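Local coordinates for spike protein P5 (Enterobacteria phage PRD1, PDB 1YQ5) that forms, together with proteins P31 and P2, the spike complexes at the fivefold vertices of the capsid and is essential for viral infectivity, at residues F29-A34 with K46-I51; I63-V67 with L120-L124. One frame throughout, in Å; residues are numbered along the deposited sequence.

Contact 1: residues F29-A34 with K46-I51; sequences FDLSGA and KSAAGI
A beta turn of type I, L31 to A34, lies against the tight hairpin bend between strands 44-46 and 51-53, each side braced by a hydroxyl or carboxylate of its own. The central bond runs from L31 N to S47 O at 3.0 Å, rather bent at the hydrogen (133°). The same carbonyl oxygen takes G50 N from the opposite face of its plane, so two amides from different loops grip it. At the far end of the turn K46 reaches across: its aliphatic chain, extended beyond CG, passes L31 O, and NZ meets A34 O at 2.7 Å nearly along the carbonyl axis. A long side chain ending in an ammonium group suits this span, and T36 OG1 gives NZ a second partner. On the other flank D30 and A48 pack closely, with D30 CA lying 3.2 Å from A48 O in a CA-H...O contact. The D30 carboxylate lies beside the small methyl of A48, while its OD1 closes an Asx turn to S32 N and also accepts S32 OG at 2.6 Å, which fixes its rotation. In the hairpin bend S47 OG does similar work, accepting from A49 N and G50 N while also bonded to Q52. At G50 (phi 148°, psi -127°) a CB would crowd the carbonyl O of A49, so glycine suits the place. A water joins the loops, donating to F29 O and A49 O. Below these polar bonds L31 points CD1 at I51 CG1, 3.9 Å away. L31 also rests on L9 and Y11 of strand 5-11, on F122 of strand 119-126 and on I138 of strand 135-142, so it packs against strands of both sheets.

Contact 2: residues I63-V67 with L120-L124; sequences ITMTV and LKFSL
Strands 63-67 and 120-124 run in nearly the same direction, 25° apart, with their axes 9.0 Å apart at closest approach. That spacing is far too wide for backbone pairing; the strands belong to different sheets and meet mainly through side chains. Alternation turns I63, M65 and V67 of one strand toward L120, F122 and L124 of the other, while T64 and T66 point away. At one end I63 and L120 come tip to tip, with I63 CD1 3.6 Å from L120 CD2. The other branch of I63, CG2, stands anti to the backbone N and meets the F122 ring at its edge, in the ring plane, 3.6 Å from CE2. M65, a selenomethionine, runs alongside F122, the two pointing opposite ways. Its SE lies 3.8 Å from F122 CB and approaches the ring obliquely in a Met-aromatic contact, 5.2 Å from the centroid. The chain is extended until chi3 (57°), where it bends and carries CE to 3.3 Å from S123 O, a reach that suits a long, unbranched side chain. L124 sends CD2 across V67, 3.6 Å from its CB. I138 adds to the packing on both M65 and F122. On the outward side T64 OG1 is hydrogen-bonded to S104 OG of its own chain and to L106 N of a second subunit, and T66 packs on F88 of that subunit, so strand 63-67 faces both core and trimer. Facing antiparallel sheets around such a core make a beta sandwich, here of the jelly-roll type, in the C-terminal domain of spike protein P5.

Overall arrangement
From the N terminus, the chain leaves strand 5-11 through a long loop ending in 29-34, forms strand 35-40 in one sheet and crosses to strand 44-46 in the other; contact 1 closes this short excursion. The chain then passes through strand 51-53 to 59-68, and contact 2 brings that strand against 119-126 after a much longer excursion through strands of both sheets. The two contacts therefore follow in series, with centres about 11 Å apart. They join directly through strand 119-126: F29 N to F122 O and I51 O to L120 N are probable hydrogen bonds. Contact 1 thus ties the loops at the sandwich edge to the core spanned by contact 2.

Contact 1: residues F29-A34 with K46-I51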
ATOM      1  N   PHE A  29     -15.115  -4.861  12.024  1.00 12.63           N
ATOM      2  CA  PHE A  29     -16.248  -5.163  11.155  1.00 13.61           C
ATOM      3  C   PHE A  29     -16.696  -6.620  11.095  1.00 13.81           C
ATOM      4  O   PHE A  29     -15.882  -7.537  11.017  1.00 13.28           O
ATOM      5  CB  PHE A  29     -15.932  -4.725   9.720  1.00 11.39           C
ATOM      6  CG  PHE A  29     -15.765  -3.245   9.545  1.00 11.24           C
ATOM      7  CD1 PHE A  29     -14.909  -2.751   8.563  1.00 11.97           C
ATOM      8  CD2 PHE A  29     -16.491  -2.342  10.318  1.00 12.60           C
ATOM      9  CE1 PHE A  29     -14.781  -1.381   8.354  1.00 12.51           C
ATOM     10  CE2 PHE A  29     -16.368  -0.970  10.115  1.00 13.73           C
ATOM     11  CZ  PHE A  29     -15.510  -0.491   9.127  1.00 12.18           C
ATOM     12  N   ASP A  30     -18.010  -6.806  11.115  1.00 13.27           N
ATOM     13  CA  ASP A  30     -18.625  -8.118  10.981  1.00 13.91           C
ATOM     14  C   ASP A  30     -18.734  -8.228   9.460  1.00 13.58           C
ATOM     15  O   ASP A  30     -19.500  -7.485   8.848  1.00 12.97           O
ATOM     16  CB  ASP A  30     -20.027  -8.101  11.593  1.00 15.22           C
ATOM     17  CG  ASP A  30     -20.808  -9.374  11.311  1.00 14.44           C
ATOM     18  OD1 ASP A  30     -20.637  -9.972  10.225  1.00 13.73           O
ATOM     19  OD2 ASP A  30     -21.611  -9.769  12.177  1.00 13.99           O
ATOM     20  N   LEU A  31     -17.975  -9.132   8.849  1.00 13.64           N
ATOM     21  CA  LEU A  31     -18.003  -9.265   7.393  1.00 14.27           C
ATOM     22  C   LEU A  31     -18.856 -10.416   6.853  1.00 14.82           C
ATOM     23  O   LEU A  31     -18.793 -10.732   5.661  1.00 14.07           O
ATOM     24  CB  LEU A  31     -16.575  -9.407   6.859  1.00 13.31           C
ATOM     25  CG  LEU A  31     -15.602  -8.266   7.176  1.00 12.56           C
ATOM     26  CD1 LEU A  31     -14.219  -8.609   6.628  1.00 12.99           C
ATOM     27  CD2 LEU A  31     -16.111  -6.969   6.570  1.00 11.50           C
ATOM     28  N   SER A  32     -19.656 -11.031   7.716  1.00 14.28           N
ATOM     29  CA  SER A  32     -20.490 -12.154   7.296  1.00 15.10           C
ATOM     30  C   SER A  32     -21.451 -11.776   6.171  1.00 15.36           C
ATOM     31  O   SER A  32     -21.715 -12.578   5.278  1.00 14.50           O
ATOM     32  CB  SER A  32     -21.285 -12.703   8.486  1.00 14.76           C
ATOM     33  OG  SER A  32     -22.159 -11.721   9.014  1.00 14.39           O
ATOM     34  N   GLY A  33     -21.959 -10.549   6.215  1.00 15.24           N
ATOM     35  CA  GLY A  33     -22.893 -10.101   5.197  1.00 15.48           C
ATOM     36  C   GLY A  33     -22.279  -9.348   4.032  1.00 15.13           C
ATOM     37  O   GLY A  33     -23.000  -8.823   3.185  1.00 13.93           O
ATOM     38  N   ALA A  34     -20.951  -9.283   3.981  1.00 13.77           N
ATOM     39  CA  ALA A  34     -20.280  -8.583   2.894  1.00 13.70           C
ATOM     40  C   ALA A  34     -20.507  -9.310   1.574  1.00 13.76           C
ATOM     41  O   ALA A  34     -20.687 -10.528   1.547  1.00 13.41           O
ATOM     42  CB  ALA A  34     -18.785  -8.478   3.179  1.00 14.78           C
ATOM     43  N   LYS A  46     -14.972 -15.108   4.624  1.00 16.28           N
ATOM     44  CA  LYS A  46     -15.562 -14.035   5.414  1.00 14.77           C
ATOM     45  C   LYS A  46     -16.318 -14.600   6.610  1.00 15.84           C
ATOM     46  O   LYS A  46     -16.873 -15.698   6.544  1.00 15.91           O
ATOM     47  CB  LYS A  46     -16.513 -13.200   4.550  1.00 14.64           C
ATOM     48  CG  LYS A  46     -17.698 -13.976   3.972  1.00 14.31           C
ATOM     49  CD  LYS A  46     -18.454 -13.144   2.937  1.00 13.49           C
ATOM     50  CE  LYS A  46     -19.639 -13.911   2.350  1.00 14.19           C
ATOM     51  NZ  LYS A  46     -20.278 -13.166   1.224  1.00 13.08           N
ATOM     52  N   SER A  47     -16.334 -13.847   7.705  1.00 14.78           N
ATOM     53  CA  SER A  47     -17.037 -14.276   8.909  1.00 14.91           C
ATOM     54  C   SER A  47     -17.423 -13.051   9.727  1.00 14.75           C
ATOM     55  O   SER A  47     -17.042 -11.924   9.398  1.00 13.97           O
ATOM     56  CB  SER A  47     -16.142 -15.174   9.764  1.00 16.59           C
ATOM     57  OG  SER A  47     -15.253 -14.385  10.542  1.00 15.86           O
ATOM     58  N   ALA A  48     -18.172 -13.276  10.799  1.00 13.09           N
ATOM     59  CA  ALA A  48     -18.593 -12.191  11.668  1.00 12.98           C
ATOM     60  C   ALA A  48     -17.388 -11.554  12.363  1.00 12.12           C
ATOM     61  O   ALA A  48     -17.475 -10.432  12.846  1.00 11.55           O
ATOM     62  CB  ALA A  48     -19.586 -12.710  12.709  1.00 14.37           C
ATOM     63  N   ALA A  49     -16.268 -12.273  12.403  1.00 11.96           N
ATOM     64  CA  ALA A  49     -15.048 -11.779  13.051  1.00 12.58           C
ATOM     65  C   ALA A  49     -14.121 -11.009  12.102  1.00 12.42           C
ATOM     66  O   ALA A  49     -13.332 -10.175  12.541  1.00 12.01           O
ATOM     67  CB  ALA A  49     -14.286 -12.945  13.678  1.00 13.52           C
ATOM     68  N   GLY A  50     -14.221 -11.297  10.809  1.00 12.80           N
ATOM     69  CA  GLY A  50     -13.387 -10.636   9.817  1.00 12.73           C
ATOM     70  C   GLY A  50     -13.138 -11.632   8.704  1.00 13.57           C
ATOM     71  O   GLY A  50     -14.086 -12.189   8.153  1.00 14.66           O
ATOM     72  N   ILE A  51     -11.878 -11.865   8.357  1.00 13.07           N
ATOM     73  CA  ILE A  51     -11.569 -12.853   7.331  1.00 13.17           C
ATOM     74  C   ILE A  51     -10.757 -13.963   7.987  1.00 13.50           C
ATOM     75  O   ILE A  51      -9.649 -13.731   8.478  1.00 14.34           O
ATOM     76  CB  ILE A  51     -10.772 -12.249   6.157  1.00 12.31           C
ATOM     77  CG1 ILE A  51     -11.641 -11.233   5.410  1.00 11.00           C
ATOM     78  CG2 ILE A  51     -10.345 -13.357   5.195  1.00 12.51           C
ATOM     79  CD1 ILE A  51     -10.959 -10.613   4.201  1.00 12.08           C
TER
HETATM   80  O   HOH W   1     -13.106  -7.603  11.464  1.00  8.88           O

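Contact 2: residues I63-V67 with L120-L124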
ATOM      1  N   ILE A  63      -2.785  -7.498   1.643  1.00 13.39           N
ATOM      2  CA  ILE A  63      -4.083  -7.013   2.076  1.00 12.10           C
ATOM      3  C   ILE A  63      -4.325  -5.550   1.731  1.00 13.55           C
ATOM      4  O   ILE A  63      -3.426  -4.712   1.856  1.00 14.84           O
ATOM      5  CB  ILE A  63      -4.204  -7.173   3.601  1.00 12.54           C
ATOM      6  CG1 ILE A  63      -4.013  -8.645   3.975  1.00 13.55           C
ATOM      7  CG2 ILE A  63      -5.537  -6.638   4.087  1.00 12.76           C
ATOM      8  CD1 ILE A  63      -3.641  -8.858   5.427  1.00 13.93           C
ATOM      9  N   THR A  64      -5.547  -5.252   1.306  1.00 12.82           N
ATOM     10  CA  THR A  64      -5.930  -3.889   0.976  1.00 12.31           C
ATOM     11  C   THR A  64      -7.351  -3.611   1.434  1.00 13.03           C
ATOM     12  O   THR A  64      -8.245  -4.436   1.260  1.00 14.38           O
ATOM     13  CB  THR A  64      -5.879  -3.610  -0.547  1.00 12.19           C
ATOM     14  OG1 THR A  64      -4.521  -3.632  -1.001  1.00 12.11           O
ATOM     15  CG2 THR A  64      -6.491  -2.238  -0.861  1.00 13.52           C
HETATM   16  N   MSE A  65      -7.543  -2.453   2.047  1.00 11.95           N
HETATM   17  CA  MSE A  65      -8.865  -2.032   2.462  1.00 11.92           C
HETATM   18  C   MSE A  65      -8.986  -0.580   2.058  1.00 11.55           C
HETATM   19  O   MSE A  65      -8.133   0.241   2.403  1.00 11.41           O
HETATM   20  CB  MSE A  65      -9.073  -2.161   3.969  1.00 12.25           C
HETATM   21  CG  MSE A  65     -10.398  -1.533   4.391  1.00 14.52           C
HETATM   22 SE   MSE A  65     -10.921  -1.863   6.214  1.00 23.58          SE
HETATM   23  CE  MSE A  65      -9.328  -1.111   7.075  1.00 13.73           C
ATOM     24  N   THR A  66     -10.038  -0.272   1.310  1.00 11.40           N
ATOM     25  CA  THR A  66     -10.277   1.083   0.846  1.00 11.68           C
ATOM     26  C   THR A  66     -11.681   1.538   1.204  1.00 13.07           C
ATOM     27  O   THR A  66     -12.571   0.721   1.435  1.00 12.30           O
ATOM     28  CB  THR A  66     -10.132   1.181  -0.683  1.00 12.45           C
ATOM     29  OG1 THR A  66     -11.019   0.242  -1.303  1.00 10.27           O
ATOM     30  CG2 THR A  66      -8.703   0.883  -1.105  1.00 10.58           C
ATOM     31  N   VAL A  67     -11.871   2.850   1.249  1.00 12.57           N
ATOM     32  CA  VAL A  67     -13.177   3.403   1.549  1.00 11.91           C
ATOM     33  C   VAL A  67     -13.405   4.721   0.838  1.00 12.41           C
ATOM     34  O   VAL A  67     -12.487   5.526   0.677  1.00 12.24           O
ATOM     35  CB  VAL A  67     -13.379   3.653   3.069  1.00 10.81           C
ATOM     36  CG1 VAL A  67     -12.345   4.644   3.583  1.00 10.68           C
ATOM     37  CG2 VAL A  67     -14.780   4.196   3.323  1.00 13.09           C
ATOM     38  N   LEU A 120      -8.138 -12.125  10.212  1.00 14.04           N
ATOM     39  CA  LEU A 120      -7.735 -10.770   9.872  1.00 13.74           C
ATOM     40  C   LEU A 120      -8.924  -9.900  10.266  1.00 13.97           C
ATOM     41  O   LEU A 120     -10.044 -10.135   9.803  1.00 13.52           O
ATOM     42  CB  LEU A 120      -7.478 -10.656   8.369  1.00 13.12           C
ATOM     43  CG  LEU A 120      -6.231 -11.366   7.835  1.00 13.38           C
ATOM     44  CD1 LEU A 120      -6.288 -11.449   6.320  1.00 13.12           C
ATOM     45  CD2 LEU A 120      -4.988 -10.612   8.288  1.00 12.47           C
ATOM     46  N   LYS A 121      -8.687  -8.916  11.129  1.00 12.59           N
ATOM     47  CA  LYS A 121      -9.757  -8.030  11.572  1.00 12.83           C
ATOM     48  C   LYS A 121      -9.620  -6.665  10.903  1.00 12.91           C
ATOM     49  O   LYS A 121      -8.516  -6.134  10.775  1.00 10.72           O
ATOM     50  CB  LYS A 121      -9.721  -7.884  13.093  1.00 12.48           C
ATOM     51  CG  LYS A 121      -9.962  -9.194  13.843  1.00 14.36           C
ATOM     52  CD  LYS A 121      -9.912  -8.989  15.351  1.00 14.81           C
ATOM     53  CE  LYS A 121     -10.233 -10.276  16.099  1.00 14.93           C
ATOM     54  NZ  LYS A 121     -10.208 -10.077  17.577  1.00 12.70           N
ATOM     55  N   PHE A 122     -10.746  -6.104  10.474  1.00 12.39           N
ATOM     56  CA  PHE A 122     -10.739  -4.817   9.789  1.00 12.51           C
ATOM     57  C   PHE A 122     -11.642  -3.777  10.440  1.00 13.08           C
ATOM     58  O   PHE A 122     -12.711  -4.104  10.969  1.00 14.34           O
ATOM     59  CB  PHE A 122     -11.183  -4.991   8.329  1.00 11.77           C
ATOM     60  CG  PHE A 122     -10.351  -5.968   7.550  1.00 12.54           C
ATOM     61  CD1 PHE A 122     -10.555  -7.340   7.679  1.00 13.27           C
ATOM     62  CD2 PHE A 122      -9.352  -5.516   6.692  1.00 12.39           C
ATOM     63  CE1 PHE A 122      -9.778  -8.250   6.963  1.00 12.95           C
ATOM     64  CE2 PHE A 122      -8.567  -6.415   5.972  1.00 13.16           C
ATOM     65  CZ  PHE A 122      -8.782  -7.789   6.109  1.00 13.73           C
ATOM     66  N   SER A 123     -11.213  -2.521  10.377  1.00 12.21           N
ATOM     67  CA  SER A 123     -11.990  -1.418  10.924  1.00 11.38           C
ATOM     68  C   SER A 123     -11.510  -0.083  10.380  1.00 11.95           C
ATOM     69  O   SER A 123     -10.342   0.079  10.016  1.00 10.65           O
ATOM     70  CB  SER A 123     -11.907  -1.385  12.452  1.00 12.72           C
ATOM     71  OG  SER A 123     -12.799  -0.407  12.975  1.00 12.04           O
ATOM     72  N   LEU A 124     -12.432   0.869  10.319  1.00 11.42           N
ATOM     73  CA  LEU A 124     -12.120   2.212   9.855  1.00 11.04           C
ATOM     74  C   LEU A 124     -13.244   3.143  10.286  1.00 11.51           C
ATOM     75  O   LEU A 124     -14.318   2.689  10.688  1.00 11.22           O
ATOM     76  CB  LEU A 124     -11.952   2.232   8.325  1.00 11.21           C
ATOM     77  CG  LEU A 124     -13.128   1.899   7.400  1.00 12.48           C
ATOM     78  CD1 LEU A 124     -14.165   3.022   7.432  1.00 13.85           C
ATOM     79  CD2 LEU A 124     -12.608   1.722   5.980  1.00 13.73           C
TER